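Local coordinates for protein alpha-L-rhamnosidase (Klebsiella oxytoca, PDB 4XHC) that probably hydrolyses terminal alpha-L-rhamnose residues from rhamnosides, as a GH78 glycosidase whose pocket holds rhamnose, at residues G100-G105 against A501-E506; F128-S133 against I523-H528; V135-S140 against G519-N524; W150-D155 against G238-R243. One frame throughout, in Å; residues are numbered along the deposited sequence.

Contact 1 of 4, residues G100-G105 against A501-E506; sequences GSHYVG and ADTFWE. With RAM (alpha-L-rhamnopyranose), chain C.
H102, on the short strand 102-104, meets the irregular loop 501-506 at D502, their CA atoms 6.1 Å apart, so the segments touch at their near ends and then part. The imidazole of H102 turns to the loop because its CG stands anti to the backbone N (chi1 -175°), and T503 crosses it at about a right angle. T503 presents two branches to H102: OG1 lies over one face of the ring, off-centre and 3.8 Å from ND1, while CG2 rests against H102 CB at 3.9 Å. D502 adds its CB, 4.0 Å from H102 CB, and holds its carboxylate away from the imidazole in a salt bridge to R174. T503 OG1 is hydrogen-bonded to the backbone O of Y526, and over the imidazole it makes only van der Waals contact. At the far end of the loop the extended E506 side chain accepts a hydrogen bond from RAM O2 to OE2 (2.6 Å), where Y518 OH also binds; OE1 pairs with R241. Strand and loop thus meet by van der Waals contact of H102 with both T503 branches and the D502 CB, while the polar groups of D502, T503 and E506 find other partners, E506 binding the rhamnose.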
# COMPACT_ATOMS: atom_id res chain seq x y z
N GLY A 100 11.20 21.80 -1.55
CA GLY A 100 11.61 23.19 -1.85
C GLY A 100 10.58 24.03 -2.59
O GLY A 100 10.55 25.24 -2.43
N SER A 101 9.75 23.39 -3.42
CA SER A 101 8.62 24.06 -4.07
C SER A 101 7.41 23.10 -4.08
O SER A 101 7.43 22.04 -3.45
CB SER A 101 8.99 24.49 -5.49
OG SER A 101 8.09 25.48 -5.98
N HIS A 102 6.36 23.48 -4.80
CA HIS A 102 5.15 22.69 -4.91
C HIS A 102 5.21 21.89 -6.20
O HIS A 102 5.34 22.47 -7.27
CB HIS A 102 3.95 23.63 -4.93
CG HIS A 102 2.63 22.93 -4.92
ND1 HIS A 102 1.95 22.67 -3.75
CD2 HIS A 102 1.86 22.47 -5.93
CE1 HIS A 102 0.82 22.05 -4.05
NE2 HIS A 102 0.74 21.92 -5.36
N TYR A 103 5.11 20.56 -6.10
CA TYR A 103 5.23 19.71 -7.28
C TYR A 103 4.02 18.78 -7.45
O TYR A 103 3.36 18.40 -6.49
CB TYR A 103 6.51 18.87 -7.21
CG TYR A 103 7.78 19.67 -7.28
CD1 TYR A 103 8.29 20.12 -8.49
CD2 TYR A 103 8.50 19.98 -6.12
CE1 TYR A 103 9.47 20.85 -8.55
CE2 TYR A 103 9.67 20.70 -6.17
CZ TYR A 103 10.16 21.14 -7.38
OH TYR A 103 11.33 21.86 -7.41
N VAL A 104 3.74 18.45 -8.71
CA VAL A 104 2.72 17.49 -9.06
C VAL A 104 3.41 16.43 -9.87
O VAL A 104 3.98 16.74 -10.92
CB VAL A 104 1.65 18.12 -9.96
CG1 VAL A 104 0.57 17.10 -10.29
CG2 VAL A 104 1.08 19.35 -9.29
N GLY A 105 3.38 15.18 -9.43
CA GLY A 105 4.07 14.15 -10.19
C GLY A 105 4.28 12.82 -9.50
O GLY A 105 3.56 12.45 -8.58
N ALA A 501 3.42 30.82 1.05
CA ALA A 501 2.77 29.98 0.04
C ALA A 501 3.59 29.91 -1.24
O ALA A 501 4.09 30.92 -1.72
CB ALA A 501 1.39 30.52 -0.28
N ASP A 502 3.73 28.70 -1.79
CA ASP A 502 4.35 28.50 -3.10
C ASP A 502 3.32 28.64 -4.21
O ASP A 502 3.65 29.02 -5.35
CB ASP A 502 4.98 27.11 -3.19
CG ASP A 502 6.10 26.90 -2.20
OD1 ASP A 502 7.14 27.60 -2.33
OD2 ASP A 502 5.96 26.03 -1.32
N THR A 503 2.07 28.29 -3.87
CA THR A 503 0.92 28.37 -4.77
C THR A 503 -0.27 28.91 -4.00
O THR A 503 -0.34 28.75 -2.78
CB THR A 503 0.57 26.98 -5.32
OG1 THR A 503 0.40 26.07 -4.24
CG2 THR A 503 1.67 26.48 -6.21
N PHE A 504 -1.22 29.53 -4.69
CA PHE A 504 -2.37 30.11 -4.01
C PHE A 504 -3.44 29.07 -3.64
O PHE A 504 -3.63 28.07 -4.33
CB PHE A 504 -2.96 31.29 -4.80
CG PHE A 504 -2.08 32.50 -4.79
CD1 PHE A 504 -1.59 33.01 -3.59
CD2 PHE A 504 -1.73 33.13 -5.96
CE1 PHE A 504 -0.76 34.12 -3.57
CE2 PHE A 504 -0.90 34.24 -5.95
CZ PHE A 504 -0.42 34.73 -4.75
N TRP A 505 -4.16 29.36 -2.56
CA TRP A 505 -4.99 28.37 -1.88
C TRP A 505 -6.43 28.38 -2.38
O TRP A 505 -6.94 29.41 -2.81
CB TRP A 505 -4.98 28.62 -0.37
CG TRP A 505 -3.60 28.72 0.24
CD1 TRP A 505 -2.43 28.25 -0.28
CD2 TRP A 505 -3.27 29.31 1.50
NE1 TRP A 505 -1.39 28.53 0.57
CE2 TRP A 505 -1.88 29.18 1.67
CE3 TRP A 505 -4.01 29.95 2.49
CZ2 TRP A 505 -1.22 29.66 2.80
CZ3 TRP A 505 -3.36 30.43 3.61
CH2 TRP A 505 -1.97 30.28 3.76
N GLU A 506 -7.08 27.23 -2.30
CA GLU A 506 -8.51 27.12 -2.59
C GLU A 506 -9.36 28.00 -1.65
O GLU A 506 -10.25 28.73 -2.10
CB GLU A 506 -8.93 25.67 -2.45
CG GLU A 506 -10.40 25.39 -2.75
CD GLU A 506 -10.84 24.01 -2.31
OE1 GLU A 506 -10.13 23.42 -1.46
OE2 GLU A 506 -11.86 23.48 -2.82
C1 RAM C . -15.35 22.46 -4.78
C2 RAM C . -14.05 23.01 -5.34
C3 RAM C . -14.24 23.49 -6.76
C4 RAM C . -15.55 24.24 -6.86
C5 RAM C . -16.69 23.26 -6.66
C6 RAM C . -17.91 23.87 -6.01
O1 RAM C . -15.06 21.32 -4.07
O2 RAM C . -13.69 24.11 -4.52
O3 RAM C . -13.16 24.35 -7.15
O4 RAM C . -15.69 24.84 -8.14
O5 RAM C . -16.26 22.16 -5.83

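Contact 2 of 4, residues F128-S133 against I523-H528; sequences FGETLS and INSYCH. With RAM (alpha-L-rhamnopyranose), chain C.
E130 and Y526 are the nearest CA pair, 6.4 Å apart, where the chain leaving strand 122-129 passes the irregular loop 523-528. The extended E130 side chain reaches across, and OE1 accepts the backbone N-H of Y526 at 3.0 Å (N-H...O 148°), the donor lying above the carboxylate plane; the same oxygen also touches the edge of the Y526 ring and pairs with K240 NZ. T131 covers a face of that ring. Its CG2, anti to the carbonyl carbon, makes a CH-pi contact 3.9 Å from the ring centroid and 9° off the normal, while OG1 turns to S133 OG (3.0 Å). E130 OE2 takes a hydrogen bond from a water at 2.8 Å, and this water also bonds to S525 OG. S525 OG in turn joins H528 ND1 at 2.9 Å, and H528 NE2 donates to RAM O3 at 3.1 Å, the sugar oxygen lying in the plane of the imidazole. The buried carboxylate therefore starts a polar chain from the N-terminal domain through water, serine and histidine to the rhamnose, one that would fix the rotation of the H528 ring and probably help present its NE2 to the sugar.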
# COMPACT_ATOMS: atom_id res chain seq x y z
N PHE A 128 2.43 12.46 2.18
CA PHE A 128 2.69 13.59 1.31
C PHE A 128 1.86 14.79 1.71
O PHE A 128 0.66 14.65 1.96
CB PHE A 128 2.30 13.24 -0.11
CG PHE A 128 3.03 12.06 -0.68
CD1 PHE A 128 2.58 10.76 -0.43
CD2 PHE A 128 4.13 12.24 -1.51
CE1 PHE A 128 3.24 9.67 -0.98
CE2 PHE A 128 4.79 11.15 -2.05
CZ PHE A 128 4.34 9.87 -1.79
N GLY A 129 2.46 15.97 1.73
CA GLY A 129 1.73 17.18 2.09
C GLY A 129 2.07 18.40 1.26
O GLY A 129 3.22 18.62 0.91
N GLU A 130 1.06 19.21 0.95
CA GLU A 130 1.29 20.50 0.32
C GLU A 130 1.81 21.50 1.36
O GLU A 130 2.60 22.38 1.03
CB GLU A 130 0.01 21.03 -0.32
CG GLU A 130 -0.59 20.17 -1.43
CD GLU A 130 -1.88 20.77 -1.97
OE1 GLU A 130 -2.88 20.82 -1.21
OE2 GLU A 130 -1.93 21.20 -3.14
N THR A 131 1.33 21.38 2.60
CA THR A 131 1.87 22.15 3.72
C THR A 131 2.59 21.24 4.71
O THR A 131 2.40 20.03 4.69
CB THR A 131 0.77 22.90 4.50
OG1 THR A 131 -0.17 21.96 5.06
CG2 THR A 131 0.05 23.85 3.59
N LEU A 132 3.40 21.82 5.58
CA LEU A 132 4.08 21.04 6.59
C LEU A 132 3.07 20.37 7.52
O LEU A 132 3.27 19.23 7.92
CB LEU A 132 5.04 21.91 7.40
CG LEU A 132 5.91 21.20 8.44
CD1 LEU A 132 6.74 20.10 7.79
CD2 LEU A 132 6.79 22.20 9.17
N SER A 133 1.99 21.06 7.83
CA SER A 133 1.00 20.51 8.76
C SER A 133 0.43 19.15 8.30
O SER A 133 0.05 18.33 9.13
CB SER A 133 -0.13 21.53 9.05
OG SER A 133 -0.95 21.80 7.92
N ILE A 523 -7.68 18.74 4.17
CA ILE A 523 -8.25 18.32 2.91
C ILE A 523 -8.59 19.50 2.00
O ILE A 523 -9.06 19.31 0.89
CB ILE A 523 -9.47 17.40 3.15
CG1 ILE A 523 -9.61 16.41 2.01
CG2 ILE A 523 -10.75 18.19 3.35
CD1 ILE A 523 -10.39 15.17 2.39
N ASN A 524 -8.35 20.72 2.46
CA ASN A 524 -8.37 21.86 1.55
C ASN A 524 -7.25 21.69 0.54
O ASN A 524 -6.25 21.02 0.80
CB ASN A 524 -8.19 23.20 2.29
CG ASN A 524 -9.35 23.56 3.20
OD1 ASN A 524 -10.40 22.90 3.19
ND2 ASN A 524 -9.17 24.60 4.00
N SER A 525 -7.42 22.32 -0.62
CA SER A 525 -6.37 22.36 -1.65
C SER A 525 -5.52 23.61 -1.47
O SER A 525 -6.05 24.69 -1.19
CB SER A 525 -7.00 22.33 -3.03
OG SER A 525 -6.06 22.68 -4.02
N TYR A 526 -4.21 23.47 -1.60
CA TYR A 526 -3.27 24.58 -1.43
C TYR A 526 -2.61 24.99 -2.74
O TYR A 526 -1.65 25.77 -2.76
CB TYR A 526 -2.23 24.25 -0.34
CG TYR A 526 -2.90 24.16 0.99
CD1 TYR A 526 -3.13 25.30 1.74
CD2 TYR A 526 -3.40 22.96 1.46
CE1 TYR A 526 -3.80 25.24 2.96
CE2 TYR A 526 -4.06 22.89 2.68
CZ TYR A 526 -4.26 24.03 3.42
OH TYR A 526 -4.92 23.94 4.62
N CYS A 527 -3.17 24.49 -3.83
CA CYS A 527 -2.80 24.93 -5.17
C CYS A 527 -4.08 24.87 -5.98
O CYS A 527 -4.42 23.81 -6.50
CB CYS A 527 -1.73 24.03 -5.76
SG CYS A 527 -1.30 24.41 -7.47
N HIS A 528 -4.79 25.99 -6.05
CA HIS A 528 -6.10 26.02 -6.70
C HIS A 528 -6.11 27.18 -7.66
O HIS A 528 -5.96 28.33 -7.25
CB HIS A 528 -7.22 26.18 -5.65
CG HIS A 528 -8.36 25.23 -5.83
ND1 HIS A 528 -8.24 23.89 -5.58
CD2 HIS A 528 -9.64 25.44 -6.22
CE1 HIS A 528 -9.40 23.30 -5.81
NE2 HIS A 528 -10.26 24.21 -6.20
C1 RAM C . -15.35 22.46 -4.78
C2 RAM C . -14.05 23.01 -5.34
C3 RAM C . -14.24 23.49 -6.76
C4 RAM C . -15.55 24.24 -6.86
C5 RAM C . -16.69 23.26 -6.66
C6 RAM C . -17.91 23.87 -6.01
O1 RAM C . -15.06 21.32 -4.07
O2 RAM C . -13.69 24.11 -4.52
O3 RAM C . -13.16 24.35 -7.15
O4 RAM C . -15.69 24.84 -8.14
O5 RAM C . -16.26 22.16 -5.83
O HOH W 1 -4.21 20.80 -4.80

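Contact 3 of 4, residues V135-S140 against G519-N524; sequences VCEPFS and GSKLIN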
# COMPACT_ATOMS: atom_id res chain seq x y z
N VAL A 135 1.94 16.59 7.05
CA VAL A 135 2.78 15.46 7.44
C VAL A 135 3.07 15.42 8.95
O VAL A 135 3.86 14.60 9.41
CB VAL A 135 4.09 15.42 6.61
CG1 VAL A 135 3.78 15.33 5.12
CG2 VAL A 135 4.99 16.63 6.89
N CYS A 136 2.42 16.30 9.71
CA CYS A 136 2.56 16.34 11.18
C CYS A 136 1.28 16.01 11.93
O CYS A 136 1.33 15.47 13.02
CB CYS A 136 3.03 17.71 11.62
SG CYS A 136 4.55 18.19 10.80
N GLU A 137 0.13 16.36 11.36
CA GLU A 137 -1.15 16.03 11.97
C GLU A 137 -1.57 14.66 11.44
O GLU A 137 -1.44 14.38 10.24
CB GLU A 137 -2.22 17.07 11.63
CG GLU A 137 -1.78 18.53 11.75
CD GLU A 137 -2.11 19.17 13.08
OE1 GLU A 137 -2.22 18.46 14.10
OE2 GLU A 137 -2.25 20.41 13.10
N PRO A 138 -2.06 13.78 12.34
CA PRO A 138 -2.43 12.44 11.88
C PRO A 138 -3.72 12.44 11.06
O PRO A 138 -4.70 13.09 11.44
CB PRO A 138 -2.59 11.66 13.20
CG PRO A 138 -3.03 12.70 14.18
CD PRO A 138 -2.37 13.98 13.77
N PHE A 139 -3.71 11.71 9.94
CA PHE A 139 -4.89 11.58 9.07
C PHE A 139 -6.05 10.88 9.76
O PHE A 139 -7.20 11.12 9.43
CB PHE A 139 -4.55 10.83 7.79
CG PHE A 139 -3.63 11.57 6.83
CD1 PHE A 139 -3.35 12.93 6.99
CD2 PHE A 139 -3.07 10.91 5.75
CE1 PHE A 139 -2.51 13.59 6.10
CE2 PHE A 139 -2.24 11.58 4.86
CZ PHE A 139 -1.96 12.92 5.04
N SER A 140 -5.76 10.02 10.73
CA SER A 140 -6.81 9.34 11.49
C SER A 140 -7.75 10.30 12.25
O SER A 140 -8.81 9.87 12.70
CB SER A 140 -6.18 8.33 12.46
OG SER A 140 -5.39 8.98 13.45
N GLY A 519 -14.42 20.63 6.71
CA GLY A 519 -14.28 20.17 8.09
C GLY A 519 -12.87 19.77 8.51
O GLY A 519 -12.70 19.21 9.58
N SER A 520 -11.87 20.06 7.68
CA SER A 520 -10.47 19.95 8.07
C SER A 520 -9.58 20.67 7.09
O SER A 520 -9.73 20.52 5.89
CB SER A 520 -10.05 18.48 8.11
OG SER A 520 -8.67 18.34 8.38
N LYS A 521 -8.64 21.45 7.60
CA LYS A 521 -7.76 22.23 6.73
C LYS A 521 -6.81 21.29 5.98
O LYS A 521 -6.22 21.69 4.99
CB LYS A 521 -7.00 23.29 7.54
CG LYS A 521 -5.74 22.75 8.20
CD LYS A 521 -5.39 23.35 9.56
CE LYS A 521 -4.48 22.36 10.29
NZ LYS A 521 -3.92 22.88 11.56
N LEU A 522 -6.69 20.04 6.45
CA LEU A 522 -5.89 19.01 5.78
C LEU A 522 -6.38 18.66 4.39
O LEU A 522 -5.59 18.27 3.54
CB LEU A 522 -5.90 17.70 6.56
CG LEU A 522 -5.31 17.63 7.96
CD1 LEU A 522 -5.45 16.21 8.49
CD2 LEU A 522 -3.87 18.09 7.96
N ILE A 523 -7.68 18.74 4.17
CA ILE A 523 -8.25 18.32 2.91
C ILE A 523 -8.59 19.50 2.00
O ILE A 523 -9.06 19.31 0.89
CB ILE A 523 -9.47 17.40 3.15
CG1 ILE A 523 -9.61 16.41 2.01
CG2 ILE A 523 -10.75 18.19 3.35
CD1 ILE A 523 -10.39 15.17 2.39
N ASN A 524 -8.35 20.72 2.46
CA ASN A 524 -8.37 21.86 1.55
C ASN A 524 -7.25 21.69 0.54
O ASN A 524 -6.25 21.02 0.80
CB ASN A 524 -8.19 23.20 2.29
CG ASN A 524 -9.35 23.56 3.20
OD1 ASN A 524 -10.40 22.90 3.19
ND2 ASN A 524 -9.17 24.60 4.00
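L522 points its isobutyl group at the loop 135-140 and sets its two methyls against different partners: CD1 lies 4.2 Å from CD1 of the F139 ring, and CD2 lies 4.2 Å from CB of E137. F139 and L522 approach on a slant. L522 CD1 also lies 4.4 Å from P138 O. Beside this apolar patch K521 and E137 run across each other at about a right angle. Both chains bend at chi2 (-146° in K521, -94° in E137), and the bends bring the ends together in a salt bridge, NZ to OE2 3.4 Å, too long to be more than a weak hydrogen bond. E137 OE2 has a further weak partner in W73 NE1. The loop that presents K521 and L522 is a type I beta turn from S520 to I523, closed by I523 N to S520 O at 3.2 Å. An ST turn overlaps it, with S520 OG accepting from L522 N at 3.2 Å, and the O of K521 receives Y526 OH, which ties the turn to the buried part of the same loop. Here, at the outer margin of the junction between the N-terminal domain and the six-hairpin glycosidase domain, buried leucine methyls give the fit, and the ion pair, lying at a partly exposed place, probably adds only a modest electrostatic attraction.

Contact 4 of 4, residues W150-D155 against G238-R243; sequences WLQQQD and GPKRDR. With RAM (alpha-L-rhamnopyranose), chain C.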
# COMPACT_ATOMS: atom_id res chain seq x y z
N TRP A 150 -8.82 11.11 -0.32
CA TRP A 150 -8.01 12.17 -0.94
C TRP A 150 -6.67 12.43 -0.23
O TRP A 150 -5.73 12.96 -0.83
CB TRP A 150 -8.78 13.48 -1.00
CG TRP A 150 -9.83 13.54 -2.08
CD1 TRP A 150 -11.17 13.77 -1.90
CD2 TRP A 150 -9.63 13.38 -3.48
NE1 TRP A 150 -11.81 13.75 -3.11
CE2 TRP A 150 -10.89 13.51 -4.10
CE3 TRP A 150 -8.51 13.11 -4.28
CZ2 TRP A 150 -11.06 13.40 -5.48
CZ3 TRP A 150 -8.68 13.00 -5.66
CH2 TRP A 150 -9.94 13.14 -6.25
N LEU A 151 -6.59 12.08 1.05
CA LEU A 151 -5.38 12.28 1.83
C LEU A 151 -4.28 11.33 1.37
O LEU A 151 -4.49 10.12 1.29
CB LEU A 151 -5.69 12.10 3.32
CG LEU A 151 -6.73 13.07 3.89
CD1 LEU A 151 -7.11 12.71 5.31
CD2 LEU A 151 -6.20 14.50 3.86
N GLN A 152 -3.11 11.90 1.07
CA GLN A 152 -2.06 11.21 0.30
C GLN A 152 -1.05 10.45 1.17
O GLN A 152 -0.36 11.03 2.01
CB GLN A 152 -1.33 12.22 -0.58
CG GLN A 152 -2.26 13.01 -1.50
CD GLN A 152 -1.49 14.00 -2.36
OE1 GLN A 152 -1.38 13.83 -3.57
NE2 GLN A 152 -0.96 15.04 -1.73
N GLN A 153 -0.94 9.16 0.90
CA GLN A 153 -0.40 8.21 1.86
C GLN A 153 -0.18 6.88 1.15
O GLN A 153 -0.96 6.51 0.28
CB GLN A 153 -1.46 8.05 2.93
CG GLN A 153 -1.02 7.30 4.16
CD GLN A 153 -2.14 7.19 5.16
OE1 GLN A 153 -3.31 7.06 4.79
NE2 GLN A 153 -1.80 7.26 6.44
N GLN A 154 0.87 6.15 1.51
CA GLN A 154 1.15 4.87 0.84
C GLN A 154 2.06 3.99 1.68
O GLN A 154 3.13 4.42 2.07
CB GLN A 154 1.82 5.13 -0.52
CG GLN A 154 2.08 3.88 -1.37
CD GLN A 154 0.81 3.15 -1.77
OE1 GLN A 154 0.10 3.57 -2.68
NE2 GLN A 154 0.52 2.05 -1.09
N ASP A 155 1.63 2.76 1.93
CA ASP A 155 2.48 1.76 2.59
C ASP A 155 3.14 0.87 1.54
O ASP A 155 2.56 0.58 0.52
CB ASP A 155 1.72 0.91 3.63
CG ASP A 155 1.37 1.71 4.90
OD1 ASP A 155 0.75 2.80 4.72
OD2 ASP A 155 1.71 1.28 6.05
N GLY A 238 -7.75 21.56 -8.62
CA GLY A 238 -6.62 21.39 -7.69
C GLY A 238 -5.92 20.05 -7.92
O GLY A 238 -6.59 19.02 -8.02
N PRO A 239 -4.58 20.04 -8.02
CA PRO A 239 -3.91 18.79 -8.37
C PRO A 239 -3.91 17.72 -7.29
O PRO A 239 -3.76 16.54 -7.61
CB PRO A 239 -2.47 19.24 -8.67
CG PRO A 239 -2.54 20.71 -8.90
CD PRO A 239 -3.63 21.17 -8.00
N LYS A 240 -4.04 18.10 -6.02
CA LYS A 240 -4.21 17.12 -4.95
C LYS A 240 -5.64 16.63 -4.96
O LYS A 240 -5.92 15.43 -4.92
CB LYS A 240 -3.92 17.73 -3.58
CG LYS A 240 -4.24 16.77 -2.43
CD LYS A 240 -3.75 17.28 -1.08
CE LYS A 240 -4.82 18.10 -0.39
NZ LYS A 240 -4.22 18.95 0.67
N ARG A 241 -6.54 17.59 -4.98
CA ARG A 241 -7.97 17.35 -4.93
C ARG A 241 -8.64 18.58 -5.57
O ARG A 241 -8.26 19.70 -5.21
CB ARG A 241 -8.35 17.22 -3.46
CG ARG A 241 -9.82 16.98 -3.25
CD ARG A 241 -10.30 17.46 -1.90
NE ARG A 241 -10.16 18.89 -1.72
CZ ARG A 241 -10.87 19.81 -2.35
NH1 ARG A 241 -11.76 19.49 -3.27
NH2 ARG A 241 -10.66 21.07 -2.08
N ASP A 242 -9.61 18.46 -6.48
CA ASP A 242 -10.29 17.22 -6.89
C ASP A 242 -9.71 16.60 -8.16
O ASP A 242 -10.27 15.63 -8.66
CB ASP A 242 -11.76 17.49 -7.24
CG ASP A 242 -12.51 18.21 -6.15
OD1 ASP A 242 -12.77 17.59 -5.10
OD2 ASP A 242 -12.89 19.39 -6.36
N ARG A 243 -8.65 17.19 -8.71
CA ARG A 243 -8.04 16.72 -9.97
C ARG A 243 -9.03 16.69 -11.13
O ARG A 243 -9.00 15.77 -11.95
CB ARG A 243 -7.44 15.33 -9.81
CG ARG A 243 -6.68 15.14 -8.53
CD ARG A 243 -6.04 13.77 -8.46
NE ARG A 243 -5.26 13.63 -7.24
CZ ARG A 243 -4.29 12.74 -7.07
NH1 ARG A 243 -3.98 11.90 -8.05
NH2 ARG A 243 -3.61 12.71 -5.94
C1 RAM C . -15.35 22.46 -4.78
C2 RAM C . -14.05 23.01 -5.34
C3 RAM C . -14.24 23.49 -6.76
C4 RAM C . -15.55 24.24 -6.86
C5 RAM C . -16.69 23.26 -6.66
C6 RAM C . -17.91 23.87 -6.01
O1 RAM C . -15.06 21.32 -4.07
O2 RAM C . -13.69 24.11 -4.52
O3 RAM C . -13.16 24.35 -7.15
O4 RAM C . -15.69 24.84 -8.14
O5 RAM C . -16.26 22.16 -5.83
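Two torsions lay R241 CG across the indole face of W150: the indole CG stands anti to its carbonyl carbon (chi1 -76°), and R241, with CG anti to the backbone N (chi1 179°), crosses the ring at about a right angle. The contact joins the beta-strand N-terminal domain to the six-hairpin glycosidase domain, whose loop 238-243 supplies R241 and D242 to the rhamnose pocket. R241 CG makes a CH-pi contact 3.5 Å from the centroid of the five-membered ring, 5° off its normal, and D242 CA lies over the same face, also off-centre. The R241 guanidinium goes on beyond the indole: NH1 bridges to D242 OD1 at 2.8 Å, NE bonds to the O of I523, and NH2 forms a salt bridge with E506 OE1. A cis peptide joins R241 to D242, whose OD2 comes within 3.7 Å of RAM O1. At the edge of the six-membered ring R243 slides past in the opposite direction, its NE 3.8 Å from W150 CZ3. Q152 lays its amide against the methylenes of K240, NE2 to CD 3.6 Å, while giving its N-H to the O of C172. The K240 amine bonds to the O of L522 and of N524 and pairs with E134 as well as E130. D119 of the second subunit packs on W150. R243 NE donates an almost straight hydrogen bond to K240 O at 3.0 Å, within the guanidinium plane but well above the carbonyl plane.

All four contacts join the N-terminal domain to the six-hairpin glycosidase domain. Contacts 2 and 4 are buried, contact 1 is partly buried, and contact 3 is at the surface. Contacts 1 to 3 draw on one long loop between helices 482-498 and 534-540, contacts 2 and 3 sharing I523 and N524; contacts 2 and 4 use neighbouring strands of one sheet, 122-129 and 153-158. Contact 1 is van der Waals contact without a polar bond between its segments, contact 2 rests on a carboxylate and water, contact 4 on indole against arginine, and contact 3 on leucine and a partly exposed ion pair. Contacts 1, 2 and 4 each touch the rhamnose, whereas in contact 3 the K521 side chain is about 14 Å from it.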